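Local coordinates for protein cellulosomal scaffoldin (Acetivibrio cellulolyticus, PDB 3ZUC) that binds crystalline cellulose through this family 3b carbohydrate-binding module, one domain of a much longer scaffoldin that probably also has endoglucanase activity, at residues Y46-G51 / Q120-S125; T56-W61 / R109-D114. All blocks are in the same frame, centred on the assembly; numbering follows the deposited sequence.

Contact 1 (Y46-G51 / Q120-S125); sequences YFTVDG and QADDYS. With CA (calcium ion), chain B; EDO (1,2-ethanediol), chain C.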
ATOM      1  N   TYR A  46       6.844   0.571   1.967  1.00  4.75           N
ATOM      2  CA  TYR A  46       8.070   0.824   2.719  1.00  5.22           C
ATOM      3  C   TYR A  46       8.920   1.902   2.057  1.00  5.22           C
ATOM      4  O   TYR A  46       9.100   1.910   0.833  1.00  5.51           O
ATOM      5  CB  TYR A  46       8.894  -0.469   2.786  1.00  5.39           C
ATOM      6  CG  TYR A  46       8.214  -1.596   3.517  1.00  5.44           C
ATOM      7  CD1 TYR A  46       8.320  -1.700   4.898  1.00  5.58           C
ATOM      8  CD2 TYR A  46       7.450  -2.545   2.853  1.00  5.57           C
ATOM      9  CE1 TYR A  46       7.704  -2.704   5.607  1.00  6.06           C
ATOM     10  CE2 TYR A  46       6.826  -3.561   3.551  1.00  6.28           C
ATOM     11  CZ  TYR A  46       6.945  -3.647   4.927  1.00  6.19           C
ATOM     12  OH  TYR A  46       6.325  -4.683   5.597  1.00  6.78           O
ATOM     13  N   PHE A  47       9.476   2.791   2.873  1.00  4.87           N
ATOM     14  CA  PHE A  47      10.200   3.922   2.338  1.00  5.10           C
ATOM     15  C   PHE A  47      11.174   4.478   3.372  1.00  5.16           C
ATOM     16  O   PHE A  47      11.121   4.128   4.555  1.00  5.32           O
ATOM     17  CB  PHE A  47       9.203   5.010   1.858  1.00  5.26           C
ATOM     18  CG  PHE A  47       8.346   5.607   2.951  1.00  5.21           C
ATOM     19  CD1 PHE A  47       7.210   4.955   3.423  1.00  5.41           C
ATOM     20  CD2 PHE A  47       8.651   6.855   3.496  1.00  5.58           C
ATOM     21  CE1 PHE A  47       6.421   5.520   4.414  1.00  5.74           C
ATOM     22  CE2 PHE A  47       7.864   7.419   4.474  1.00  5.92           C
ATOM     23  CZ  PHE A  47       6.739   6.758   4.937  1.00  5.63           C
ATOM     24  N   THR A  48      12.051   5.366   2.910  1.00  5.26           N
ATOM     25  CA  THR A  48      12.846   6.203   3.797  1.00  5.57           C
ATOM     26  C   THR A  48      12.245   7.605   3.790  1.00  5.37           C
ATOM     27  O   THR A  48      12.010   8.183   2.720  1.00  5.76           O
ATOM     28  CB  THR A  48      14.329   6.256   3.444  1.00  5.97           C
ATOM     29  OG1 THR A  48      14.472   6.858   2.163  1.00  6.51           O
ATOM     30  CG2 THR A  48      14.948   4.870   3.441  1.00  6.95           C
ATOM     31  N   VAL A  49      11.951   8.134   4.970  1.00  5.43           N
ATOM     32  CA  VAL A  49      11.179   9.359   5.083  1.00  5.66           C
ATOM     33  C   VAL A  49      11.914  10.621   4.630  1.00  5.89           C
ATOM     34  O   VAL A  49      11.260  11.578   4.231  1.00  6.73           O
ATOM     35  CB  VAL A  49      10.620   9.490   6.528  1.00  6.34           C
ATOM     36  CG1 VAL A  49      11.718   9.762   7.549  1.00  6.35           C
ATOM     37  CG2 VAL A  49       9.510  10.515   6.634  1.00  6.58           C
ATOM     38  N   ASP A  50      13.251  10.623   4.701  1.00  6.05           N
ATOM     39  CA  ASP A  50      14.045  11.788   4.285  1.00  6.17           C
ATOM     40  C   ASP A  50      13.621  13.053   5.045  1.00  6.78           C
ATOM     41  O   ASP A  50      13.267  14.081   4.447  1.00  7.85           O
ATOM     42  CB  ASP A  50      13.958  12.003   2.778  1.00  6.68           C
ATOM     43  CG  ASP A  50      14.537  10.861   2.007  1.00  6.96           C
ATOM     44  OD1 ASP A  50      15.752  10.600   2.218  1.00  9.78           O
ATOM     45  OD2 ASP A  50      13.840  10.248   1.195  1.00  7.64           O
ATOM     46  N   GLY A  51      13.692  12.960   6.377  1.00  7.47           N
ATOM     47  CA  GLY A  51      13.252  14.026   7.254  1.00  9.07           C
ATOM     48  C   GLY A  51      11.889  13.681   7.829  1.00  8.40           C
ATOM     49  O   GLY A  51      10.867  13.835   7.171  1.00  8.83           O
ATOM     50  N   GLN A 120      12.130   9.748  -3.444  1.00  6.23           N
ATOM     51  CA  GLN A 120      11.512   8.457  -3.723  1.00  6.51           C
ATOM     52  C   GLN A 120      12.524   7.407  -4.164  1.00  6.67           C
ATOM     53  O   GLN A 120      12.274   6.202  -4.033  1.00  7.13           O
ATOM     54  CB  GLN A 120      10.418   8.572  -4.783  1.00  6.49           C
ATOM     55  CG  GLN A 120       9.330   9.552  -4.429  1.00  6.70           C
ATOM     56  CD  GLN A 120       8.043   9.220  -5.143  1.00  6.50           C
ATOM     57  OE1 GLN A 120       7.328   8.309  -4.714  1.00  6.46           O
ATOM     58  NE2 GLN A 120       7.757   9.911  -6.244  1.00  6.85           N
ATOM     59  N   ALA A 121      13.648   7.843  -4.737  1.00  7.30           N
ATOM     60  CA  ALA A 121      14.506   6.931  -5.468  1.00  8.46           C
ATOM     61  C   ALA A 121      15.073   5.807  -4.613  1.00  8.35           C
ATOM     62  O   ALA A 121      15.332   4.723  -5.140  1.00  9.86           O
ATOM     63  CB  ALA A 121      15.649   7.693  -6.127  1.00  9.36           C
ATOM     64  N   ASP A 122      15.286   6.061  -3.322  1.00  7.49           N
ATOM     65  CA  ASP A 122      15.843   5.052  -2.431  1.00  7.49           C
ATOM     66  C   ASP A 122      14.801   4.219  -1.694  1.00  7.41           C
ATOM     67  O   ASP A 122      15.173   3.401  -0.859  1.00  8.58           O
ATOM     68  CB  ASP A 122      16.814   5.671  -1.430  1.00  8.29           C
ATOM     69  CG  ASP A 122      16.133   6.520  -0.364  1.00  7.83           C
ATOM     70  OD1 ASP A 122      15.052   7.077  -0.641  1.00  7.25           O
ATOM     71  OD2 ASP A 122      16.708   6.640   0.746  1.00  8.72           O
ATOM     72  N   ASP A 123      13.517   4.402  -1.981  1.00  6.33           N
ATOM     73  CA  ASP A 123      12.501   3.729  -1.200  1.00  5.76           C
ATOM     74  C   ASP A 123      12.337   2.275  -1.622  1.00  5.77           C
ATOM     75  O   ASP A 123      12.183   1.978  -2.805  1.00  6.56           O
ATOM     76  CB  ASP A 123      11.165   4.457  -1.352  1.00  5.91           C
ATOM     77  CG  ASP A 123      11.180   5.852  -0.743  1.00  5.52           C
ATOM     78  OD1 ASP A 123      12.061   6.113   0.111  1.00  5.52           O
ATOM     79  OD2 ASP A 123      10.275   6.653  -1.105  1.00  5.80           O
ATOM     80  N   TYR A 124      12.285   1.379  -0.646  1.00  5.77           N
ATOM     81  CA  TYR A 124      12.170  -0.054  -0.894  1.00  5.99           C
ATOM     82  C   TYR A 124      11.003  -0.376  -1.833  1.00  6.14           C
ATOM     83  O   TYR A 124      11.147  -1.193  -2.743  1.00  6.69           O
ATOM     84  CB  TYR A 124      11.996  -0.779   0.442  1.00  6.53           C
ATOM     85  CG  TYR A 124      11.841  -2.268   0.388  1.00  6.64           C
ATOM     86  CD1 TYR A 124      10.599  -2.879   0.301  1.00  6.23           C
ATOM     87  CD2 TYR A 124      12.947  -3.077   0.512  1.00  9.55           C
ATOM     88  CE1 TYR A 124      10.464  -4.247   0.308  1.00  6.57           C
ATOM     89  CE2 TYR A 124      12.833  -4.446   0.522  1.00 10.11           C
ATOM     90  CZ  TYR A 124      11.594  -5.036   0.411  1.00  8.86           C
ATOM     91  OH  TYR A 124      11.503  -6.409   0.414  1.00 10.40           O
ATOM     92  N   SER A 125       9.846   0.240  -1.609  1.00  5.74           N
ATOM     93  CA  SER A 125       8.653  -0.093  -2.376  1.00  5.88           C
ATOM     94  C   SER A 125       8.471   0.700  -3.679  1.00  6.06           C
ATOM     95  O   SER A 125       7.546   0.400  -4.440  1.00  6.65           O
ATOM     96  CB  SER A 125       7.400   0.080  -1.523  1.00  5.65           C
ATOM     97  OG  SER A 125       7.374  -0.789  -0.407  1.00  5.73           O
TER
HETATM   98 CA    CA B1154      13.228   8.109   0.554  1.00  5.69          CA
HETATM   99  C1  EDO C1155       6.471  -5.399   9.717  0.57  9.34           C
HETATM  100  O1  EDO C1155       5.316  -5.821   9.000  0.57  8.38           O
HETATM  101  C2  EDO C1155       7.371  -4.578   8.816  0.57 10.13           C
HETATM  102  O2  EDO C1155       7.767  -5.349   7.675  0.57  8.31           O
HETATM  103  O   HOH W   1      17.420   9.524   0.477  1.00 13.02           O
HETATM  104  O   HOH W   2      10.912   8.905   0.240  1.00  6.25           O
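Thr48 and Asp122 meet tip to tip beside a calcium ion, the polar part of the contact. Thr48 gives the calcium both O and OG1, the hydroxyl at 2.4 Å. Its torsion (chi1 64°) puts OG1 between N and the carbonyl carbon. OG1 also donates to Asp122 OD2 at 2.7 Å while Asp122 OD1 takes the metal, so the carboxylate spans ion and ligand; the calcium probably makes the hydroxyl a stronger donor. Asp123 OD1 binds the ion too and accepts Thr48 N at 2.9 Å from well above the carboxylate plane (52°), with Phe47 CB packed 3.4 Å from Asp123 CG. Asp50 OD2, a water held by Asp123 OD2 and the carbonyl of Asn119 complete seven ligands. The close apolar packing is at Tyr46: its CB lies 3.9 Å from Tyr124 CD1, the side chains side by side and pointing the same way, rings oblique. Tyr46 N reaches Ser125 OG at 2.8 Å, and Ser125 N returns to Tyr46 O; OG is also bonded to Lys138 O. On the looser, partly exposed side, the Asp50 and Asp122 carboxylates hold the metal without touching: Asp50 OD1 and Asp122 OD2 stand 4.3 Å apart, and one water donates to both, weakly to Asp122 OD2. The contact ties the end of strand 42-47 to the loop after strand 118-119, with strand 83-91 alongside Phe47 and strand 69-80 touching Tyr46 and Phe47.

Contact 2 (T56-W61 / R109-D114); sequences TFWCDW and RFAKSD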
ATOM      1  N   THR A  56       0.270  12.253   6.602  1.00  5.86           N
ATOM      2  CA  THR A  56      -1.136  11.935   6.400  1.00  6.04           C
ATOM      3  C   THR A  56      -1.277  11.150   5.108  1.00  5.69           C
ATOM      4  O   THR A  56      -0.673  11.509   4.098  1.00  6.02           O
ATOM      5  CB  THR A  56      -1.981  13.210   6.315  1.00  7.58           C
ATOM      6  OG1 THR A  56      -1.797  13.980   7.494  1.00  9.08           O
ATOM      7  CG2 THR A  56      -3.459  12.873   6.179  1.00  9.02           C
ATOM      8  N   PHE A  57      -2.088  10.096   5.167  1.00  5.97           N
ATOM      9  CA  PHE A  57      -2.532   9.349   3.998  1.00  5.78           C
ATOM     10  C   PHE A  57      -3.974   9.719   3.669  1.00  5.90           C
ATOM     11  O   PHE A  57      -4.825   9.773   4.555  1.00  6.51           O
ATOM     12  CB  PHE A  57      -2.450   7.847   4.298  1.00  6.54           C
ATOM     13  CG  PHE A  57      -3.021   6.969   3.204  1.00  6.66           C
ATOM     14  CD1 PHE A  57      -2.291   6.683   2.077  1.00  8.01           C
ATOM     15  CD2 PHE A  57      -4.298   6.456   3.296  1.00  7.46           C
ATOM     16  CE1 PHE A  57      -2.804   5.871   1.081  1.00  9.27           C
ATOM     17  CE2 PHE A  57      -4.818   5.638   2.284  1.00  8.55           C
ATOM     18  CZ  PHE A  57      -4.073   5.362   1.184  1.00  9.25           C
ATOM     19  N   TRP A  58      -4.224   9.893   2.375  1.00  5.93           N
ATOM     20  CA  TRP A  58      -5.567  10.057   1.857  1.00  6.56           C
ATOM     21  C   TRP A  58      -5.818   8.978   0.818  1.00  6.89           C
ATOM     22  O   TRP A  58      -5.010   8.783  -0.080  1.00  8.45           O
ATOM     23  CB  TRP A  58      -5.720  11.424   1.184  1.00  8.34           C
ATOM     24  CG  TRP A  58      -5.415  12.594   2.069  1.00  8.99           C
ATOM     25  CD1 TRP A  58      -6.257  13.244   2.929  1.00 11.40           C
ATOM     26  CD2 TRP A  58      -4.155  13.277   2.169  1.00  8.71           C
ATOM     27  NE1 TRP A  58      -5.588  14.281   3.561  1.00 12.11           N
ATOM     28  CE2 TRP A  58      -4.298  14.311   3.113  1.00 10.61           C
ATOM     29  CE3 TRP A  58      -2.911  13.097   1.573  1.00  8.63           C
ATOM     30  CZ2 TRP A  58      -3.249  15.173   3.449  1.00 11.24           C
ATOM     31  CZ3 TRP A  58      -1.876  13.950   1.908  1.00  9.51           C
ATOM     32  CH2 TRP A  58      -2.051  14.966   2.838  1.00 10.72           C
ATOM     33  N   CYS A  59      -6.948   8.296   0.917  1.00  6.80           N
ATOM     34  CA  CYS A  59      -7.423   7.471  -0.188  1.00  6.80           C
ATOM     35  C   CYS A  59      -8.326   8.355  -1.030  1.00  7.35           C
ATOM     36  O   CYS A  59      -9.357   8.831  -0.553  1.00  8.59           O
ATOM     37  CB  CYS A  59      -8.166   6.242   0.316  1.00  7.52           C
ATOM     38  SG  CYS A  59      -8.802   5.233  -1.060  1.00  7.82           S
ATOM     39  N   ASP A  60      -7.914   8.615  -2.257  1.00  7.27           N
ATOM     40  CA  ASP A  60      -8.713   9.438  -3.154  1.00  7.79           C
ATOM     41  C   ASP A  60      -9.818   8.643  -3.812  1.00  8.29           C
ATOM     42  O   ASP A  60     -10.897   9.186  -4.077  1.00  9.62           O
ATOM     43  CB  ASP A  60      -7.823  10.091  -4.188  1.00  8.83           C
ATOM     44  CG  ASP A  60      -6.835  11.049  -3.573  1.00  8.58           C
ATOM     45  OD1 ASP A  60      -7.180  11.779  -2.622  1.00  9.92           O
ATOM     46  OD2 ASP A  60      -5.689  11.061  -4.040  1.00  9.29           O
ATOM     47  N   TRP A  61      -9.583   7.367  -4.057  0.68  7.68           N
ATOM     48  CA  TRP A  61     -10.574   6.561  -4.730  0.68  7.83           C
ATOM     49  C   TRP A  61     -10.327   5.084  -4.477  0.68  7.16           C
ATOM     50  O   TRP A  61      -9.202   4.578  -4.602  0.68  7.14           O
ATOM     51  CB  TRP A  61     -10.578   6.837  -6.244  0.68  8.51           C
ATOM     52  CG  TRP A  61     -11.416   5.853  -6.979  0.68  8.70           C
ATOM     53  CD1 TRP A  61     -12.773   5.736  -6.956  0.68 10.20           C
ATOM     54  CD2 TRP A  61     -10.939   4.823  -7.842  0.68  9.67           C
ATOM     55  NE1 TRP A  61     -13.164   4.680  -7.747  0.68 10.59           N
ATOM     56  CE2 TRP A  61     -12.052   4.107  -8.308  0.68 10.44           C
ATOM     57  CE3 TRP A  61      -9.662   4.432  -8.260  0.68 10.29           C
ATOM     58  CZ2 TRP A  61     -11.926   3.007  -9.167  0.68 11.48           C
ATOM     59  CZ3 TRP A  61      -9.540   3.362  -9.109  0.68 12.06           C
ATOM     60  CH2 TRP A  61     -10.662   2.662  -9.560  0.68 12.79           C
ATOM     61  N   ARG A 109      -2.621   9.032  -1.743  0.54  6.99           N
ATOM     62  CA  ARG A 109      -1.411   9.857  -1.655  0.54  6.51           C
ATOM     63  C   ARG A 109      -1.031   9.928  -0.183  0.54  5.97           C
ATOM     64  O   ARG A 109      -1.869   9.753   0.700  0.54  6.50           O
ATOM     65  CB  ARG A 109      -1.611  11.324  -2.188  0.54  6.25           C
ATOM     66  CG  ARG A 109      -2.079  11.428  -3.639  0.54  8.63           C
ATOM     67  CD  ARG A 109      -2.670  12.813  -3.898  0.54  9.81           C
ATOM     68  NE  ARG A 109      -3.896  12.961  -3.137  0.54  8.51           N
ATOM     69  CZ  ARG A 109      -4.107  13.767  -2.106  0.54  7.71           C
ATOM     70  NH1 ARG A 109      -3.190  14.649  -1.690  0.54  8.34           N
ATOM     71  NH2 ARG A 109      -5.274  13.669  -1.483  0.54  7.75           N
ATOM     72  N   PHE A 110       0.231  10.258   0.082  1.00  5.52           N
ATOM     73  CA  PHE A 110       0.630  10.729   1.394  1.00  5.36           C
ATOM     74  C   PHE A 110       1.682  11.808   1.288  1.00  5.36           C
ATOM     75  O   PHE A 110       2.405  11.922   0.297  1.00  5.86           O
ATOM     76  CB  PHE A 110       1.021   9.593   2.341  1.00  5.84           C
ATOM     77  CG  PHE A 110       2.236   8.750   1.980  1.00  5.69           C
ATOM     78  CD1 PHE A 110       2.099   7.579   1.245  1.00  6.10           C
ATOM     79  CD2 PHE A 110       3.488   9.069   2.493  1.00  6.48           C
ATOM     80  CE1 PHE A 110       3.180   6.743   1.034  1.00  7.02           C
ATOM     81  CE2 PHE A 110       4.578   8.225   2.274  1.00  7.01           C
ATOM     82  CZ  PHE A 110       4.416   7.068   1.558  1.00  7.14           C
ATOM     83  N   ALA A 111       1.723  12.637   2.332  1.00  5.44           N
ATOM     84  CA  ALA A 111       2.586  13.806   2.386  1.00  5.56           C
ATOM     85  C   ALA A 111       2.892  14.143   3.838  1.00  5.67           C
ATOM     86  O   ALA A 111       2.209  13.704   4.763  1.00  6.36           O
ATOM     87  CB  ALA A 111       1.933  15.005   1.705  1.00  6.68           C
ATOM     88  N   LYS A 112       3.902  14.986   4.012  1.00  5.86           N
ATOM     89  CA  LYS A 112       4.302  15.505   5.312  1.00  5.92           C
ATOM     90  C   LYS A 112       3.484  16.745   5.669  1.00  6.18           C
ATOM     91  O   LYS A 112       3.004  17.475   4.802  1.00  6.83           O
ATOM     92  CB  LYS A 112       5.785  15.880   5.270  1.00  6.44           C
ATOM     93  CG  LYS A 112       6.669  14.700   4.946  1.00  6.95           C
ATOM     94  CD  LYS A 112       8.140  15.103   4.864  1.00  7.15           C
ATOM     95  CE  LYS A 112       8.952  13.954   4.344  1.00  7.81           C
ATOM     96  NZ  LYS A 112      10.412  14.242   4.334  1.00  7.79           N
ATOM     97  N   SER A 113       3.381  17.013   6.966  1.00  6.39           N
ATOM     98  CA  SER A 113       2.543  18.113   7.446  1.00  7.21           C
ATOM     99  C   SER A 113       2.977  19.471   6.928  1.00  7.09           C
ATOM    100  O   SER A 113       2.139  20.367   6.805  1.00  8.20           O
ATOM    101  CB  SER A 113       2.540  18.120   8.960  1.00  8.83           C
ATOM    102  OG  SER A 113       3.870  18.289   9.414  1.00  9.28           O
ATOM    103  N   ASP A 114       4.276  19.635   6.677  1.00  6.85           N
ATOM    104  CA  ASP A 114       4.852  20.868   6.178  1.00  7.09           C
ATOM    105  C   ASP A 114       5.124  20.814   4.675  1.00  7.49           C
ATOM    106  O   ASP A 114       5.699  21.772   4.135  1.00  9.10           O
ATOM    107  CB  ASP A 114       6.114  21.240   6.967  1.00  6.96           C
ATOM    108  CG  ASP A 114       7.213  20.194   6.902  1.00  6.36           C
ATOM    109  OD1 ASP A 114       7.078  19.211   6.134  1.00  6.56           O
ATOM    110  OD2 ASP A 114       8.213  20.384   7.641  1.00  7.15           O
TER
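Thr56, Phe57 and Trp58 pair antiparallel with Ala111, Phe110 and Arg109, the two strand axes 4.8 Å apart at 156°. Thr56–Ala111 and Trp58–Arg109 are hydrogen-bonded pairs, Trp58 N lying 2.9 Å from Arg109 O. Between them Phe57 and Phe110 form a non-hydrogen-bonded pair, where Phe110 CA comes within 3.1 Å of Thr56 O as a CA-H...O contact. The two phenylalanines point into the protein, with Phe110 CB at the edge of the Phe57 ring; Phe73 and Leu87 pack against both.

On the other face, Trp58 lies between two neighbours. Thr56 CG2 sits 3.4 Å above the plane of the Trp58 ring, toward its rim, and the Arg109 guanidinium lies against the opposite side, its plane only 10° from the ring's. Trp58 CE3 is over the guanidinium face, 3.6 Å from Arg109 NH1, and the far rim of the indole meets Ala111, CZ3 to CB at 4.0 Å. A bend in the arginine chain (chi3 -67°) turns NE toward Asp60. The carboxylate then takes the guanidinium side-on in a nearly coplanar salt bridge: Arg109 NE to Asp60 OD2 is 2.8 Å, and NH2 donates to OD1, both through syn lone pairs. Arg109 is modelled in two conformers, so this grip may be occupied only part of the time.

Beyond the paired residues, Asp60 and Trp61 both face Gln107 in a classic beta bulge. An Arg–Asp ion pair in line with aromatic side chains on a sheet's outer face is characteristic of the planar cellulose-binding strip of family 3 modules; Arg109 and Asp60 are consistent with such a strip, with the exposed Trp61, and Trp115 beside Trp58, as probable further members.

In the fold
Following the chain from the N terminus, strand 42-47 runs into 46-51, the first half of contact 1, and a short turn leads to strand 55-61, the edge strand of the other sheet. Contact 2 closes when strand 102-112 comes back beside it, after the chain has passed through strands 69-80 and 83-91. Only then does 120-125 return to 46-51, so contact 1 encloses contact 2 along the sequence. The two also meet directly: Lys112 NZ reaches the carbonyls of Val49 and Gly51, and the rings of Phe47 and Phe110 touch between the sheets. Together they tie the calcium-bound end of one sheet to the edge of the facing sheet in the beta sandwich.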